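PDB 1UKU: periplasmic divalent cation tolerance protein CutA from Pyrococcus horikoshii, which binds copper and takes part in resistance to heavy metals, forming a homotrimer that copper probably drives into larger assemblies. Local coordinates for the interface of chains A and B. Sequence-based numbering; all coordinates share one arbitrary frame. Chains: chain A/B, periplasmic divalent cation tolerance protein CutA.

Contact 1: the interface of chains A and B. Residues chain A 83-86; chain B 82-84.
Two subunits of the CutA homotrimer meet here through the ends of equivalent strands, residues 81-84 of each chain, and the loop that follows in chain A; the patch helps to join neighbouring subunits into the ring of three. A:Asp86 is the most buried residue of the patch, with 66 Å² of its surface hidden by chain B. It grips the edge of the B strand at two points. Its backbone N donates to the carbonyl O of B:Arg82 over 2.9 Å, a bond clearly bent at the hydrogen. Its carboxylate OD1 in turn accepts the backbone N-H of B:Asp84 at 2.8 Å, almost straight at 173°. One aspartate, with its backbone donor and its side-chain acceptor, therefore answers a carbonyl and an amide that lie two residues apart on the partner strand.

The N-H of B:Asp84 reaches OD1 from above the carboxylate plane, 36° out of it. With CG beside its own backbone N (chi1 -63°), A:Asp86 turns its carboxylate back over the B strand, where it stacks on the carboxylate of B:Asp84. The two planes are nearly parallel, and the CG atoms of A:Asp86 and B:Asp84 are 3.5 Å apart. Such face-to-face acidic groups would be expected to disfavour each other. Part of that cost is probably offset within chain B, where NE of B:Arg82 forms a salt bridge to OD1 of B:Asp84 at 2.7 Å. OD1 lies close to the guanidinium plane, at its edge, and the pairing helps to fix the B carboxylate against the face of its A counterpart.

Beside the polar pair, A:Val85 rests its CG1 methyl against the carbonyl O of B:Arg82. Further along, the two copies of Ile83 cross at about a right angle, and the CG2 methyl of A:Ile83 lies 4.0 Å from the CG2 methyl of B:Ile83.

Contact 2: the interface of chains A and B. Residues chain A 31, 33, 54; chain B 5, 7, 33, 35, 37, 50.
A:Asn31 lays its side-chain amide over the imidazole of B:His35, joining two long strands of the CutA family fold, residues 29-41 of each chain, across the trimer interface. An antiparallel bridge between A:Asn31 and B:Ala37 brings these strands together, and the CB methyl of B:Ala37 packs against the amide ND2.

The stacking is close to parallel, with amide and ring planes 14° apart. CG of A:Asn31 sits 3.6 Å from the B:His35 ring centroid, displaced toward the rim. With CG of B:His35 between its backbone N and carbonyl carbon (chi1 65°), the ring is carried to the asparagine, and the second torsion turns its face to the amide.

Hydrogen bonds hold both ends of the amide. Its OD1 accepts the phenolic OH of B:Tyr5 at 2.7 Å; OD1 lies at the edge of the tyrosine ring, in its plane, while the hydroxyl approaches tilted 19° from the carbonyl plane. At the other end, ND2 of A:Asn31 meets water 1 at 2.9 Å, and that water bonds to OE1 of B:Glu50 at 2.7 Å.

Within chain B, the imidazole is held from two edges. NH1 of B:Arg33 donates to ND1 of B:His35 at 2.8 Å, with each group in the plane of the other. NE2 of B:His35 donates to OE1 of B:Glu50 at 2.8 Å, on the anti side of the carboxylate. These bonds fix the ring's rotation, and the shared OE1 ties it to the water that serves the asparagine.

Van der Waals contacts flank the stack. CD1 of A:Ile54 reaches the guanidinium edge of B:Arg33, 3.4 Å from its NH2, while CB of A:Arg33 makes an apolar contact with CB of B:His35. The two Arg33 guanidinium groups stand nearly perpendicular, with NE of A:Arg33 4.3 Å from NH2 of B:Arg33.

Contact 1: the interface of chains A and B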
# COMPACT_ATOMS: atom_id res chain seq x y z
N ILE A 83 1.34 -2.81 9.47
CA ILE A 83 0.03 -2.18 9.43
C ILE A 83 -1.03 -3.24 9.69
O ILE A 83 -1.12 -4.22 8.98
CB ILE A 83 -0.21 -1.43 8.10
CG1 ILE A 83 0.77 -0.23 7.96
CG2 ILE A 83 -1.65 -0.93 8.00
CD1 ILE A 83 1.04 0.21 6.52
N ASP A 84 -1.81 -3.02 10.74
CA ASP A 84 -2.84 -3.97 11.12
C ASP A 84 -3.98 -3.94 10.11
O ASP A 84 -4.34 -2.88 9.60
CB ASP A 84 -3.39 -3.65 12.51
CG ASP A 84 -2.43 -3.94 13.62
OD1 ASP A 84 -1.28 -4.31 13.38
OD2 ASP A 84 -2.78 -3.76 14.80
N VAL A 85 -4.56 -5.11 9.86
CA VAL A 85 -5.71 -5.22 8.97
C VAL A 85 -6.98 -5.15 9.79
O VAL A 85 -7.19 -5.94 10.69
CB VAL A 85 -5.67 -6.51 8.16
CG1 VAL A 85 -6.96 -6.76 7.41
CG2 VAL A 85 -4.48 -6.49 7.17
N ASP A 86 -7.81 -4.16 9.51
CA ASP A 86 -9.01 -3.92 10.30
C ASP A 86 -10.12 -4.92 10.03
O ASP A 86 -10.90 -5.19 10.90
CB ASP A 86 -9.50 -2.50 10.10
CG ASP A 86 -8.50 -1.51 10.58
OD1 ASP A 86 -7.78 -0.92 9.78
OD2 ASP A 86 -8.29 -1.35 11.81
N ARG B 82 -9.41 -4.85 4.39
CA ARG B 82 -9.82 -3.51 4.78
C ARG B 82 -8.76 -2.90 5.69
O ARG B 82 -8.42 -3.48 6.73
CB ARG B 82 -11.15 -3.54 5.53
CG ARG B 82 -11.50 -2.27 6.25
CD ARG B 82 -12.83 -2.30 6.89
NE ARG B 82 -12.99 -1.20 7.81
CZ ARG B 82 -14.13 -0.86 8.39
NH1 ARG B 82 -15.25 -1.54 8.18
NH2 ARG B 82 -14.15 0.18 9.21
N ILE B 83 -8.25 -1.73 5.32
CA ILE B 83 -7.40 -0.92 6.17
C ILE B 83 -8.05 0.45 6.36
O ILE B 83 -8.32 1.15 5.41
CB ILE B 83 -5.96 -0.80 5.61
CG1 ILE B 83 -5.26 -2.19 5.62
CG2 ILE B 83 -5.13 0.19 6.42
CD1 ILE B 83 -4.13 -2.33 4.60
N ASP B 84 -8.31 0.79 7.61
CA ASP B 84 -8.97 2.04 7.93
C ASP B 84 -8.01 3.20 7.69
O ASP B 84 -6.82 3.10 7.95
CB ASP B 84 -9.43 2.07 9.39
CG ASP B 84 -10.59 1.16 9.67
OD1 ASP B 84 -11.04 0.41 8.79
OD2 ASP B 84 -11.08 1.13 10.81

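Contact 2: the interface of chains A and B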
# COMPACT_ATOMS: atom_id res chain seq x y z
N ASN A 31 3.56 -9.85 -2.07
CA ASN A 31 3.33 -9.17 -3.33
C ASN A 31 4.53 -8.21 -3.54
O ASN A 31 4.78 -7.35 -2.71
CB ASN A 31 2.05 -8.35 -3.30
CG ASN A 31 0.77 -9.15 -3.20
OD1 ASN A 31 -0.28 -8.52 -3.02
ND2 ASN A 31 0.80 -10.48 -3.37
N ARG A 33 6.68 -5.52 -6.06
CA ARG A 33 6.62 -4.62 -7.22
C ARG A 33 7.68 -3.53 -7.09
O ARG A 33 8.01 -3.09 -6.01
CB ARG A 33 5.23 -4.02 -7.45
CG ARG A 33 4.89 -2.78 -6.64
CD ARG A 33 4.71 -3.04 -5.23
NE ARG A 33 4.47 -1.82 -4.43
CZ ARG A 33 5.39 -0.97 -3.99
NH1 ARG A 33 6.65 -1.11 -4.31
NH2 ARG A 33 5.04 0.03 -3.19
N ILE A 54 5.04 -6.41 0.01
CA ILE A 54 3.88 -6.43 0.88
C ILE A 54 3.71 -7.88 1.34
O ILE A 54 3.39 -8.77 0.55
CB ILE A 54 2.62 -5.94 0.12
CG1 ILE A 54 2.78 -4.50 -0.37
CG2 ILE A 54 1.39 -6.04 1.03
CD1 ILE A 54 1.90 -4.14 -1.57
N TYR B 5 -7.88 -3.56 -0.24
CA TYR B 5 -6.89 -4.14 -1.15
C TYR B 5 -7.35 -5.55 -1.55
O TYR B 5 -7.74 -6.36 -0.73
CB TYR B 5 -5.52 -4.22 -0.48
CG TYR B 5 -4.37 -4.72 -1.32
CD1 TYR B 5 -3.92 -3.99 -2.40
CD2 TYR B 5 -3.71 -5.93 -1.03
CE1 TYR B 5 -2.84 -4.42 -3.18
CE2 TYR B 5 -2.62 -6.37 -1.82
CZ TYR B 5 -2.19 -5.60 -2.88
OH TYR B 5 -1.11 -6.00 -3.65
N THR B 7 -6.42 -8.59 -5.02
CA THR B 7 -5.57 -8.87 -6.15
C THR B 7 -6.33 -9.66 -7.15
O THR B 7 -7.27 -10.38 -6.81
CB THR B 7 -4.29 -9.61 -5.76
OG1 THR B 7 -4.59 -10.99 -5.44
CG2 THR B 7 -3.63 -9.01 -4.55
N ARG B 33 -2.22 -1.73 -10.20
CA ARG B 33 -0.82 -1.87 -10.64
C ARG B 33 -0.39 -3.33 -10.51
O ARG B 33 -0.82 -4.05 -9.63
CB ARG B 33 0.15 -0.94 -9.90
CG ARG B 33 0.66 -1.42 -8.57
CD ARG B 33 -0.35 -1.43 -7.52
NE ARG B 33 0.13 -1.99 -6.24
CZ ARG B 33 0.24 -3.27 -5.93
NH1 ARG B 33 -0.01 -4.21 -6.80
NH2 ARG B 33 0.59 -3.63 -4.69
N HIS B 35 1.89 -6.67 -9.82
CA HIS B 35 2.90 -7.17 -8.90
C HIS B 35 3.12 -8.64 -9.16
O HIS B 35 2.37 -9.27 -9.92
CB HIS B 35 2.53 -6.92 -7.43
CG HIS B 35 1.31 -7.66 -6.98
ND1 HIS B 35 0.16 -7.03 -6.55
CD2 HIS B 35 1.08 -8.99 -6.85
CE1 HIS B 35 -0.74 -7.95 -6.25
NE2 HIS B 35 -0.20 -9.15 -6.39
N ALA B 37 3.30 -12.19 -7.14
CA ALA B 37 2.89 -12.81 -5.89
C ALA B 37 3.64 -14.12 -5.66
O ALA B 37 3.85 -14.87 -6.58
CB ALA B 37 1.41 -13.07 -5.88
N GLU B 50 0.13 -10.83 -11.12
CA GLU B 50 -1.19 -10.35 -10.77
C GLU B 50 -1.32 -8.85 -10.98
O GLU B 50 -0.35 -8.16 -11.19
CB GLU B 50 -1.48 -10.64 -9.30
CG GLU B 50 -1.54 -12.11 -8.89
CD GLU B 50 -2.08 -12.26 -7.48
OE1 GLU B 50 -1.64 -11.59 -6.54
OE2 GLU B 50 -3.01 -13.08 -7.28
O HOH W 1 -1.61 -12.09 -3.85

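Contact 1 and contact 2 belong to the same A-B interface, with the centres of their C-alpha atoms about 17 Å apart, and have no residue in common. Contact 1 uses strand 81-84 of both chains and the loop after it in chain A, whereas contact 2 draws on strand 29-41 of both chains, strand 44-57 and, in chain B, strand 2-8. Subunits are thus joined at separate points along their sheets, which should limit rocking of one against the other. Because the three copies are equivalent, each chain offers both the A-type and the B-type surface, and the pair of contacts repeats around the trimer.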